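Local atomic coordinates of adenine phosphoribosyltransferase, putative (PDB entry 5VN4), a protein that probably catalyses the salvage of adenine, joining it to 5-phospho-alpha-D-ribose 1-diphosphate to give AMP and diphosphate. Residues K36-A41 / F50-N55; H45-F50 / K127-E132; L186-G191 / V212-L217. All coordinates share one frame; numbering follows the deposited sequence. Where two conformers were deposited one is given.

Interaction 1: K36-A41 / F50-N55; sequences KWYSPA and FAEVGN. With ADE (adenine), chain C.
Y38 and F50 satisfy each other's backbone polar groups. Y38 N donates to F50 O at 2.9 Å and F50 N to Y38 O at 3.0 Å; the angles at the hydrogens, 144° and 171°, make the second bond the straighter. F50 O is also approached by W37 CA at 3.2 Å, a CA-H...O contact. The next pair, W37 with A51, is non-hydrogen-bonded, so the A51 amide turns away from the partner strand, and A51 N donates to N1 of the bound adenine (3.0 Å, 169°). The F50 ring, its CG anti to the backbone N, lays CD1 and CE1 against C2 of the base. Beyond the ladder, the N55 amide meets Y38 tip to tip and nearly coplanar with its ring, N55 ND2 donating to Y38 OH at 3.0 Å. The same ND2 also donates to a water 2.9 Å away; this water accepts from K36 N too and donates to E52 O. The carboxylate of E52 divides its work: OE2 accepts from G54 N at 2.9 Å, capping the turn into the helix, while OE1 accepts from A116 N of the second subunit. W37 NE1 is satisfied by S218 O. The whole is a short antiparallel beta hairpin beside the base, consistent with the hood that covers the purine in type I phosphoribosyltransferases.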
loop_
_atom_site.group_PDB
_atom_site.type_symbol
_atom_site.label_atom_id
_atom_site.label_comp_id
_atom_site.label_asym_id
_atom_site.label_seq_id
_atom_site.Cartn_x
_atom_site.Cartn_y
_atom_site.Cartn_z
ATOM N N LYS A 36 16.251 -3.945 -8.804
ATOM C CA LYS A 36 17.561 -4.058 -8.181
ATOM C C LYS A 36 17.456 -4.887 -6.910
ATOM O O LYS A 36 16.430 -4.882 -6.215
ATOM C CB LYS A 36 18.128 -2.684 -7.806
ATOM C CG LYS A 36 18.167 -1.682 -8.936
ATOM C CD LYS A 36 19.036 -2.167 -10.086
ATOM C CE LYS A 36 18.997 -1.185 -11.245
ATOM N NZ LYS A 36 19.718 -1.719 -12.430
ATOM N N TRP A 37 18.535 -5.586 -6.598
ATOM C CA TRP A 37 18.628 -6.297 -5.337
ATOM C C TRP A 37 19.726 -5.699 -4.473
ATOM O O TRP A 37 20.690 -5.106 -4.970
ATOM C CB TRP A 37 18.860 -7.798 -5.535
ATOM C CG TRP A 37 20.151 -8.148 -6.224
ATOM C CD1 TRP A 37 20.343 -8.313 -7.565
ATOM C CD2 TRP A 37 21.425 -8.378 -5.605
ATOM N NE1 TRP A 37 21.657 -8.624 -7.821
ATOM C CE2 TRP A 37 22.341 -8.680 -6.634
ATOM C CE3 TRP A 37 21.879 -8.367 -4.283
ATOM C CZ2 TRP A 37 23.685 -8.958 -6.384
ATOM C CZ3 TRP A 37 23.222 -8.652 -4.037
ATOM C CH2 TRP A 37 24.104 -8.941 -5.083
ATOM N N TYR A 38 19.570 -5.866 -3.168
ATOM C CA TYR A 38 20.505 -5.321 -2.202
ATOM C C TYR A 38 21.023 -6.442 -1.320
ATOM O O TYR A 38 20.274 -7.348 -0.937
ATOM C CB TYR A 38 19.819 -4.230 -1.369
ATOM C CG TYR A 38 19.360 -3.064 -2.219
ATOM C CD1 TYR A 38 18.183 -3.137 -2.967
ATOM C CD2 TYR A 38 20.126 -1.901 -2.316
ATOM C CE1 TYR A 38 17.779 -2.087 -3.765
ATOM C CE2 TYR A 38 19.717 -0.831 -3.102
ATOM C CZ TYR A 38 18.538 -0.934 -3.823
ATOM O OH TYR A 38 18.117 0.106 -4.626
ATOM N N SER A 39 22.310 -6.388 -1.014
ATOM C CA SER A 39 22.924 -7.380 -0.150
ATOM C C SER A 39 22.569 -7.066 1.298
ATOM O O SER A 39 22.029 -5.998 1.606
ATOM C CB SER A 39 24.435 -7.367 -0.365
ATOM O OG SER A 39 25.003 -6.163 0.124
ATOM N N PRO A 40 22.855 -7.981 2.223
ATOM C CA PRO A 40 22.513 -7.713 3.629
ATOM C C PRO A 40 23.053 -6.395 4.152
ATOM O O PRO A 40 22.382 -5.742 4.961
ATOM C CB PRO A 40 23.104 -8.925 4.358
ATOM C CG PRO A 40 22.961 -10.041 3.344
ATOM C CD PRO A 40 23.260 -9.388 2.016
ATOM N N ALA A 41 24.224 -5.962 3.681
ATOM C CA ALA A 41 24.799 -4.698 4.129
ATOM C C ALA A 41 23.920 -3.498 3.795
ATOM O O ALA A 41 24.046 -2.449 4.438
ATOM C CB ALA A 41 26.191 -4.510 3.518
ATOM N N PHE A 50 17.869 -8.939 -1.692
ATOM C CA PHE A 50 16.603 -8.328 -1.312
ATOM C C PHE A 50 16.118 -7.422 -2.436
ATOM O O PHE A 50 16.787 -6.442 -2.784
ATOM C CB PHE A 50 16.759 -7.526 -0.021
ATOM C CG PHE A 50 15.471 -6.905 0.460
ATOM C CD1 PHE A 50 14.596 -7.620 1.264
ATOM C CD2 PHE A 50 15.122 -5.618 0.092
ATOM C CE1 PHE A 50 13.401 -7.050 1.697
ATOM C CE2 PHE A 50 13.945 -5.049 0.529
ATOM C CZ PHE A 50 13.072 -5.771 1.324
ATOM N N ALA A 51 14.929 -7.716 -2.956
ATOM C CA ALA A 51 14.378 -7.008 -4.112
ATOM C C ALA A 51 13.484 -5.872 -3.620
ATOM O O ALA A 51 12.324 -6.085 -3.251
ATOM C CB ALA A 51 13.622 -7.983 -5.003
ATOM N N GLU A 52 14.020 -4.652 -3.641
ATOM C CA GLU A 52 13.314 -3.485 -3.115
ATOM C C GLU A 52 12.170 -3.076 -4.044
ATOM O O GLU A 52 12.384 -2.746 -5.215
ATOM C CB GLU A 52 14.311 -2.337 -2.941
ATOM C CG GLU A 52 13.699 -0.967 -2.664
ATOM C CD GLU A 52 12.854 -0.933 -1.403
ATOM O OE1 GLU A 52 13.321 -1.447 -0.357
ATOM O OE2 GLU A 52 11.724 -0.390 -1.469
ATOM N N VAL A 53 10.946 -3.063 -3.513
ATOM C CA VAL A 53 9.788 -2.744 -4.347
ATOM C C VAL A 53 9.768 -1.279 -4.786
ATOM O O VAL A 53 9.129 -0.947 -5.798
ATOM C CB VAL A 53 8.487 -3.128 -3.613
ATOM C CG1 VAL A 53 8.149 -2.079 -2.559
ATOM C CG2 VAL A 53 7.343 -3.322 -4.593
ATOM N N GLY A 54 10.459 -0.391 -4.064
ATOM C CA GLY A 54 10.420 1.018 -4.426
ATOM C C GLY A 54 10.995 1.318 -5.797
ATOM O O GLY A 54 10.565 2.266 -6.454
ATOM N N ASN A 55 11.955 0.514 -6.267
ATOM C CA ASN A 55 12.453 0.740 -7.623
ATOM C C ASN A 55 11.417 0.374 -8.677
ATOM O O ASN A 55 11.487 0.875 -9.804
ATOM C CB ASN A 55 13.771 0.002 -7.844
ATOM C CG ASN A 55 14.905 0.600 -7.029
ATOM O OD1 ASN A 55 15.116 1.816 -7.044
ATOM N ND2 ASN A 55 15.623 -0.245 -6.291
HETATM N N9 ADE C . 10.146 -10.731 0.841
HETATM C C8 ADE C . 10.537 -12.009 1.099
HETATM N N7 ADE C . 11.681 -12.335 0.540
HETATM C C5 ADE C . 12.061 -11.192 -0.136
HETATM C C6 ADE C . 13.190 -10.887 -0.936
HETATM N N6 ADE C . 14.183 -11.759 -1.198
HETATM N N1 ADE C . 13.261 -9.646 -1.458
HETATM C C2 ADE C . 12.269 -8.782 -1.199
HETATM N N3 ADE C . 11.172 -8.950 -0.463
HETATM C C4 ADE C . 11.125 -10.193 0.041
HETATM O O HOH W 1 14.678 -2.931 -6.567
#

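Interaction 2: H45-F50 / K127-E132; sequences HDVPRF and KEYAAE. With HSX (5-O-phosphono-alpha-D-ribofuranose), chain D; ADE (adenine), chain C; PPV (pyrophosphate), chain E.
H45 and Y129 lie face to face, ring centroids 3.5 Å apart and planes only 5° from parallel, with H45 CD2 over Y129 CZ at 3.3 Å. H45 CB also lies over the tyrosine face, a CH-pi contact. Y129 CG sits between the backbone N and the carbonyl carbon (chi1 50°). At the far edge of the ring Y129 OH donates to O11 of the pyrophosphate, 2.5 Å away, while Y129 CE2 meets F50 CE1 at 4.1 Å in the plane of the phenylalanine. E128 instead has CG anti to the backbone N (chi1 -174°) and an extended chain beyond it. Its OE1 accepts from adenine N6 at 3.1 Å, and R49 O accepts from the same amino group; a water donating to both E128 OE2 and R49 O completes the link between segments. V47 packs across the E128 chain, V47 CG1 touching E128 CD at 3.5 Å and Y129 CB at 4.0 Å. K127 bends at chi4, and K127 NZ donates to O1 of the ribose phosphate at 3.0 Å. A type I turn from K127 to A130 holds K127, E128 and Y129. The contact thus joins two loops, one between strands 37-38 and 50-51, the other between strands 119-121 and 138-140, with N113 of the second subunit packing on H45.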
loop_
_atom_site.group_PDB
_atom_site.type_symbol
_atom_site.label_atom_id
_atom_site.label_comp_id
_atom_site.label_asym_id
_atom_site.label_seq_id
_atom_site.Cartn_x
_atom_site.Cartn_y
_atom_site.Cartn_z
ATOM N N HIS A 45 16.607 -6.841 5.640
ATOM C CA HIS A 45 16.546 -8.259 6.005
ATOM C C HIS A 45 17.664 -9.018 5.313
ATOM O O HIS A 45 17.805 -8.914 4.093
ATOM C CB HIS A 45 15.211 -8.856 5.571
ATOM C CG HIS A 45 14.037 -8.183 6.195
ATOM N ND1 HIS A 45 13.751 -8.289 7.540
ATOM C CD2 HIS A 45 13.098 -7.365 5.670
ATOM C CE1 HIS A 45 12.673 -7.575 7.811
ATOM N NE2 HIS A 45 12.257 -7.004 6.696
ATOM N N ASP A 46 18.414 -9.841 6.044
ATOM C CA ASP A 46 19.686 -10.311 5.473
ATOM C C ASP A 46 19.582 -11.576 4.594
ATOM O O ASP A 46 20.390 -12.503 4.650
ATOM C CB ASP A 46 20.813 -10.323 6.516
ATOM C CG ASP A 46 21.138 -11.696 7.068
ATOM O OD1 ASP A 46 20.476 -12.156 8.019
ATOM O OD2 ASP A 46 22.093 -12.311 6.546
ATOM N N VAL A 47 18.609 -11.580 3.684
ATOM C CA VAL A 47 18.519 -12.610 2.660
ATOM C C VAL A 47 19.654 -12.282 1.693
ATOM O O VAL A 47 20.168 -11.158 1.714
ATOM C CB VAL A 47 17.149 -12.571 1.968
ATOM C CG1 VAL A 47 16.038 -12.928 2.962
ATOM C CG2 VAL A 47 16.894 -11.194 1.341
ATOM N N PRO A 48 20.098 -13.213 0.846
ATOM C CA PRO A 48 21.205 -12.873 -0.065
ATOM C C PRO A 48 20.900 -11.704 -0.985
ATOM O O PRO A 48 21.754 -10.829 -1.191
ATOM C CB PRO A 48 21.425 -14.172 -0.851
ATOM C CG PRO A 48 20.898 -15.249 0.042
ATOM C CD PRO A 48 19.749 -14.644 0.789
ATOM N N ARG A 49 19.694 -11.662 -1.545
ATOM C CA ARG A 49 19.343 -10.660 -2.553
ATOM C C ARG A 49 17.941 -10.147 -2.238
ATOM O O ARG A 49 16.945 -10.837 -2.477
ATOM C CB ARG A 49 19.454 -11.238 -3.964
ATOM C CG ARG A 49 20.852 -11.783 -4.244
ATOM C CD ARG A 49 21.211 -12.012 -5.718
ATOM N NE ARG A 49 22.643 -12.325 -5.814
ATOM C CZ ARG A 49 23.376 -12.279 -6.923
ATOM N NH1 ARG A 49 22.834 -11.945 -8.086
ATOM N NH2 ARG A 49 24.668 -12.574 -6.863
ATOM N N PHE A 50 17.869 -8.939 -1.692
ATOM C CA PHE A 50 16.603 -8.328 -1.312
ATOM C C PHE A 50 16.118 -7.422 -2.436
ATOM O O PHE A 50 16.787 -6.442 -2.784
ATOM C CB PHE A 50 16.759 -7.526 -0.021
ATOM C CG PHE A 50 15.471 -6.905 0.460
ATOM C CD1 PHE A 50 14.596 -7.620 1.264
ATOM C CD2 PHE A 50 15.122 -5.618 0.092
ATOM C CE1 PHE A 50 13.401 -7.050 1.697
ATOM C CE2 PHE A 50 13.945 -5.049 0.529
ATOM C CZ PHE A 50 13.072 -5.771 1.324
ATOM N N LYS A 127 7.905 -15.991 7.067
ATOM C CA LYS A 127 8.371 -15.433 5.801
ATOM C C LYS A 127 9.799 -15.906 5.574
ATOM O O LYS A 127 10.437 -16.447 6.481
ATOM C CB LYS A 127 8.340 -13.893 5.808
ATOM C CG LYS A 127 6.976 -13.245 6.064
ATOM C CD LYS A 127 7.150 -11.731 6.170
ATOM C CE LYS A 127 5.826 -10.973 6.196
ATOM N NZ LYS A 127 5.151 -10.953 4.871
ATOM N N GLU A 128 10.330 -15.653 4.366
ATOM C CA GLU A 128 11.723 -16.007 4.085
ATOM C C GLU A 128 12.650 -15.527 5.197
ATOM O O GLU A 128 13.599 -16.226 5.584
ATOM C CB GLU A 128 12.166 -15.421 2.733
ATOM C CG GLU A 128 13.570 -15.877 2.305
ATOM C CD GLU A 128 14.128 -15.180 1.063
ATOM O OE1 GLU A 128 13.483 -14.267 0.512
ATOM O OE2 GLU A 128 15.240 -15.549 0.631
ATOM N N TYR A 129 12.371 -14.344 5.747
ATOM C CA TYR A 129 13.237 -13.739 6.749
ATOM C C TYR A 129 12.580 -13.594 8.117
ATOM O O TYR A 129 13.091 -12.856 8.965
ATOM C CB TYR A 129 13.764 -12.392 6.261
ATOM C CG TYR A 129 12.735 -11.424 5.723
ATOM C CD1 TYR A 129 11.801 -10.821 6.560
ATOM C CD2 TYR A 129 12.732 -11.074 4.378
ATOM C CE1 TYR A 129 10.879 -9.903 6.060
ATOM C CE2 TYR A 129 11.830 -10.165 3.876
ATOM C CZ TYR A 129 10.903 -9.585 4.717
ATOM O OH TYR A 129 10.017 -8.664 4.202
ATOM N N ALA A 130 11.477 -14.297 8.373
ATOM C CA ALA A 130 10.784 -14.159 9.652
ATOM C C ALA A 130 10.415 -15.537 10.176
ATOM O O ALA A 130 9.660 -16.272 9.531
ATOM C CB ALA A 130 9.531 -13.281 9.520
ATOM N N ALA A 131 10.957 -15.886 11.340
ATOM C CA ALA A 131 10.515 -17.073 12.045
ATOM C C ALA A 131 9.144 -16.821 12.668
ATOM O O ALA A 131 8.709 -15.678 12.834
ATOM C CB ALA A 131 11.519 -17.449 13.138
ATOM N N GLU A 132 8.459 -17.910 13.002
ATOM C CA GLU A 132 7.139 -17.802 13.607
ATOM C C GLU A 132 7.208 -17.043 14.930
ATOM O O GLU A 132 8.121 -17.239 15.737
ATOM C CB GLU A 132 6.564 -19.203 13.833
ATOM C CG GLU A 132 5.152 -19.204 14.388
ATOM C CD GLU A 132 4.542 -20.593 14.489
ATOM O OE1 GLU A 132 5.035 -21.529 13.822
ATOM O OE2 GLU A 132 3.563 -20.745 15.241
HETATM C C1 HSX D . 7.606 -9.751 2.381
HETATM O O4 HSX D . 7.501 -11.165 2.620
HETATM C C2 HSX D . 6.938 -9.568 1.032
HETATM O O2 HSX D . 6.471 -8.227 0.841
HETATM C C3 HSX D . 5.828 -10.596 1.070
HETATM O O3 HSX D . 4.714 -10.127 1.855
HETATM C C4 HSX D . 6.477 -11.751 1.817
HETATM C C5 HSX D . 7.067 -12.808 0.882
HETATM O O5 HSX D . 7.815 -13.775 1.624
HETATM P "P'" HSX D . 7.221 -15.253 1.928
HETATM O O1X HSX D . 6.153 -15.135 2.999
HETATM O O2X HSX D . 6.695 -15.789 0.624
HETATM O O3X HSX D . 8.451 -15.999 2.405
HETATM O O1 HSX D . 6.889 -9.038 3.398
HETATM N N9 ADE C . 10.146 -10.731 0.841
HETATM C C8 ADE C . 10.537 -12.009 1.099
HETATM N N7 ADE C . 11.681 -12.335 0.540
HETATM C C5 ADE C . 12.061 -11.192 -0.136
HETATM C C6 ADE C . 13.190 -10.887 -0.936
HETATM N N6 ADE C . 14.183 -11.759 -1.198
HETATM N N1 ADE C . 13.261 -9.646 -1.458
HETATM C C2 ADE C . 12.269 -8.782 -1.199
HETATM N N3 ADE C . 11.172 -8.950 -0.463
HETATM C C4 ADE C . 11.125 -10.193 0.041
HETATM O O11 PPV E . 8.075 -8.235 5.740
HETATM P P1 PPV E . 7.321 -6.976 6.122
HETATM O O21 PPV E . 8.063 -6.092 7.096
HETATM O O31 PPV E . 5.878 -7.257 6.480
HETATM O OPP PPV E . 7.257 -6.168 4.724
HETATM P P2 PPV E . 6.349 -4.925 4.226
HETATM O O12 PPV E . 7.404 -4.271 3.372
HETATM O O22 PPV E . 5.197 -5.586 3.490
HETATM O O32 PPV E . 5.928 -4.080 5.403
HETATM O O HOH W 2 16.969 -13.840 -1.251
#

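Interaction 3: L186-G191 / V212-L217; sequences LTFLKG and VDETVL
At the border of the adenine pocket, which L186 helps to line, E214 grips the 3-10 turn T187-L189 in the Rossmann-like core of this phosphoribosyltransferase, joining the turns that follow the parallel strands 184-185 and 208-213. Both carboxylate oxygens are used. E214 OE1 accepts from T187 N at 2.8 Å (162° at the hydrogen), the donor lying above the carboxylate plane, whereas E214 OE2 accepts a hydrogen bond from T187 OG1 at 2.7 Å on its syn side. F188 N adds a weak bond to E214 OE2 at 3.2 Å. A bend in the glutamate chain makes this possible: chi2 of -93° turns CD away from an extended course. The F188 and E214 side chains run antiparallel past one another, ring and carboxylate planes 78° apart, with F188 CD2 at 3.4 Å from E214 OE2. Toward the pocket, the contact is apolar, L186 CD2 meeting L217 CD1 at 4.2 Å while the two side chains cross at about a right angle. The second turn has its own brace. D213 OD1 accepts from T215 N, forming an Asx turn, and from T215 OG1 at 2.7 Å through its syn lone pair; R28 makes a salt bridge to the same oxygen. Between the turns, one water donates to D213 OD2 at 2.9 Å and to T187 OG1 at 3.2 Å.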
loop_
_atom_site.group_PDB
_atom_site.type_symbol
_atom_site.label_atom_id
_atom_site.label_comp_id
_atom_site.label_asym_id
_atom_site.label_seq_id
_atom_site.Cartn_x
_atom_site.Cartn_y
_atom_site.Cartn_z
ATOM N N LEU A 186 10.275 -16.378 -6.223
ATOM C CA LEU A 186 11.588 -17.009 -6.085
ATOM C C LEU A 186 11.332 -18.507 -6.176
ATOM O O LEU A 186 11.091 -19.185 -5.174
ATOM C CB LEU A 186 12.244 -16.594 -4.776
ATOM C CG LEU A 186 12.383 -15.072 -4.589
ATOM C CD1 LEU A 186 13.003 -14.735 -3.250
ATOM C CD2 LEU A 186 13.181 -14.447 -5.722
ATOM N N THR A 187 11.352 -19.033 -7.405
ATOM C CA THR A 187 10.792 -20.369 -7.619
ATOM C C THR A 187 11.608 -21.454 -6.936
ATOM O O THR A 187 11.060 -22.506 -6.599
ATOM C CB THR A 187 10.578 -20.672 -9.104
ATOM O OG1 THR A 187 11.836 -20.853 -9.759
ATOM C CG2 THR A 187 9.815 -19.541 -9.779
ATOM N N PHE A 188 12.901 -21.212 -6.702
ATOM C CA PHE A 188 13.717 -22.212 -6.021
ATOM C C PHE A 188 13.244 -22.469 -4.595
ATOM O O PHE A 188 13.575 -23.514 -4.025
ATOM C CB PHE A 188 15.206 -21.828 -6.060
ATOM C CG PHE A 188 15.537 -20.549 -5.339
ATOM C CD1 PHE A 188 15.892 -20.559 -3.997
ATOM C CD2 PHE A 188 15.525 -19.334 -6.011
ATOM C CE1 PHE A 188 16.209 -19.369 -3.337
ATOM C CE2 PHE A 188 15.842 -18.149 -5.359
ATOM C CZ PHE A 188 16.181 -18.170 -4.018
ATOM N N LEU A 189 12.472 -21.549 -4.012
ATOM C CA LEU A 189 11.894 -21.742 -2.688
ATOM C C LEU A 189 10.570 -22.497 -2.716
ATOM O O LEU A 189 10.031 -22.808 -1.648
ATOM C CB LEU A 189 11.727 -20.397 -1.963
ATOM C CG LEU A 189 13.036 -19.638 -1.696
ATOM C CD1 LEU A 189 12.743 -18.278 -1.082
ATOM C CD2 LEU A 189 13.965 -20.432 -0.791
ATOM N N LYS A 190 10.031 -22.786 -3.902
ATOM C CA LYS A 190 8.824 -23.601 -4.041
ATOM C C LYS A 190 7.692 -23.083 -3.150
ATOM O O LYS A 190 7.074 -23.825 -2.381
ATOM C CB LYS A 190 9.130 -25.084 -3.809
ATOM C CG LYS A 190 10.177 -25.632 -4.777
ATOM C CD LYS A 190 10.458 -27.112 -4.554
ATOM C CE LYS A 190 11.555 -27.604 -5.488
ATOM N NZ LYS A 190 11.210 -27.391 -6.925
ATOM N N GLY A 191 7.421 -21.782 -3.269
ATOM C CA GLY A 191 6.432 -21.105 -2.441
ATOM C C GLY A 191 4.994 -21.486 -2.718
ATOM O O GLY A 191 4.114 -21.087 -1.950
ATOM N N VAL A 212 7.853 -11.741 -12.779
ATOM C CA VAL A 212 9.237 -12.154 -12.982
ATOM C C VAL A 212 9.668 -13.103 -11.868
ATOM O O VAL A 212 8.863 -13.467 -10.993
ATOM C CB VAL A 212 10.207 -10.975 -13.232
ATOM C CG1 VAL A 212 9.821 -10.255 -14.524
ATOM C CG2 VAL A 212 10.229 -10.012 -12.059
ATOM N N ASP A 213 10.921 -13.546 -11.923
ATOM C CA ASP A 213 11.421 -14.606 -11.062
ATOM C C ASP A 213 12.849 -14.265 -10.665
ATOM O O ASP A 213 13.352 -13.171 -10.945
ATOM C CB ASP A 213 11.282 -15.977 -11.743
ATOM C CG ASP A 213 12.122 -16.101 -13.004
ATOM O OD1 ASP A 213 12.913 -15.176 -13.296
ATOM O OD2 ASP A 213 12.001 -17.139 -13.696
ATOM N N GLU A 214 13.515 -15.236 -10.033
ATOM C CA GLU A 214 14.860 -15.014 -9.512
ATOM C C GLU A 214 15.881 -14.658 -10.591
ATOM O O GLU A 214 16.944 -14.119 -10.262
ATOM C CB GLU A 214 15.334 -16.237 -8.714
ATOM C CG GLU A 214 15.332 -17.558 -9.480
ATOM C CD GLU A 214 14.043 -18.351 -9.302
ATOM O OE1 GLU A 214 12.961 -17.738 -9.323
ATOM O OE2 GLU A 214 14.100 -19.598 -9.136
ATOM N N THR A 215 15.601 -14.946 -11.866
ATOM C CA THR A 215 16.570 -14.586 -12.899
ATOM C C THR A 215 16.689 -13.078 -13.069
ATOM O O THR A 215 17.664 -12.615 -13.667
ATOM C CB THR A 215 16.234 -15.235 -14.245
ATOM O OG1 THR A 215 15.048 -14.647 -14.792
ATOM C CG2 THR A 215 16.049 -16.731 -14.100
ATOM N N VAL A 216 15.720 -12.306 -12.567
ATOM C CA VAL A 216 15.822 -10.851 -12.625
ATOM C C VAL A 216 16.884 -10.323 -11.668
ATOM O O VAL A 216 17.362 -9.195 -11.838
ATOM C CB VAL A 216 14.442 -10.199 -12.385
ATOM C CG1 VAL A 216 14.153 -10.051 -10.893
ATOM C CG2 VAL A 216 14.338 -8.861 -13.093
ATOM N N LEU A 217 17.275 -11.119 -10.672
ATOM C CA LEU A 217 18.224 -10.694 -9.640
ATOM C C LEU A 217 19.656 -11.088 -10.017
ATOM O O LEU A 217 20.366 -11.789 -9.296
ATOM C CB LEU A 217 17.813 -11.265 -8.286
ATOM C CG LEU A 217 16.375 -10.954 -7.859
ATOM C CD1 LEU A 217 16.073 -11.545 -6.491
ATOM C CD2 LEU A 217 16.105 -9.456 -7.861
HETATM O O HOH W 3 12.014 -19.840 -12.751
#

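From the N terminus, interaction 1 first closes the eight-residue loop between 36-41 and 50-55. Interaction 2 starts within that loop, at 45-50, shares F50 with it, and reaches forward over 76 residues to 127-132; the two contacts therefore cross along the chain. Interaction 3 follows both in series, closing a 20-residue loop between 186-191 and 212-217. In space all three converge on the base pocket. W37 CZ2 packs on R49 CZ, R49 NH1 probably hydrogen-bonds to L217 O, A51 CB touches L217 CD2, and E128 OE1 meets L186 CD1. Hairpin, the ligand-binding loop 127-132 and the strand ends of the core sheet are tied together in this way.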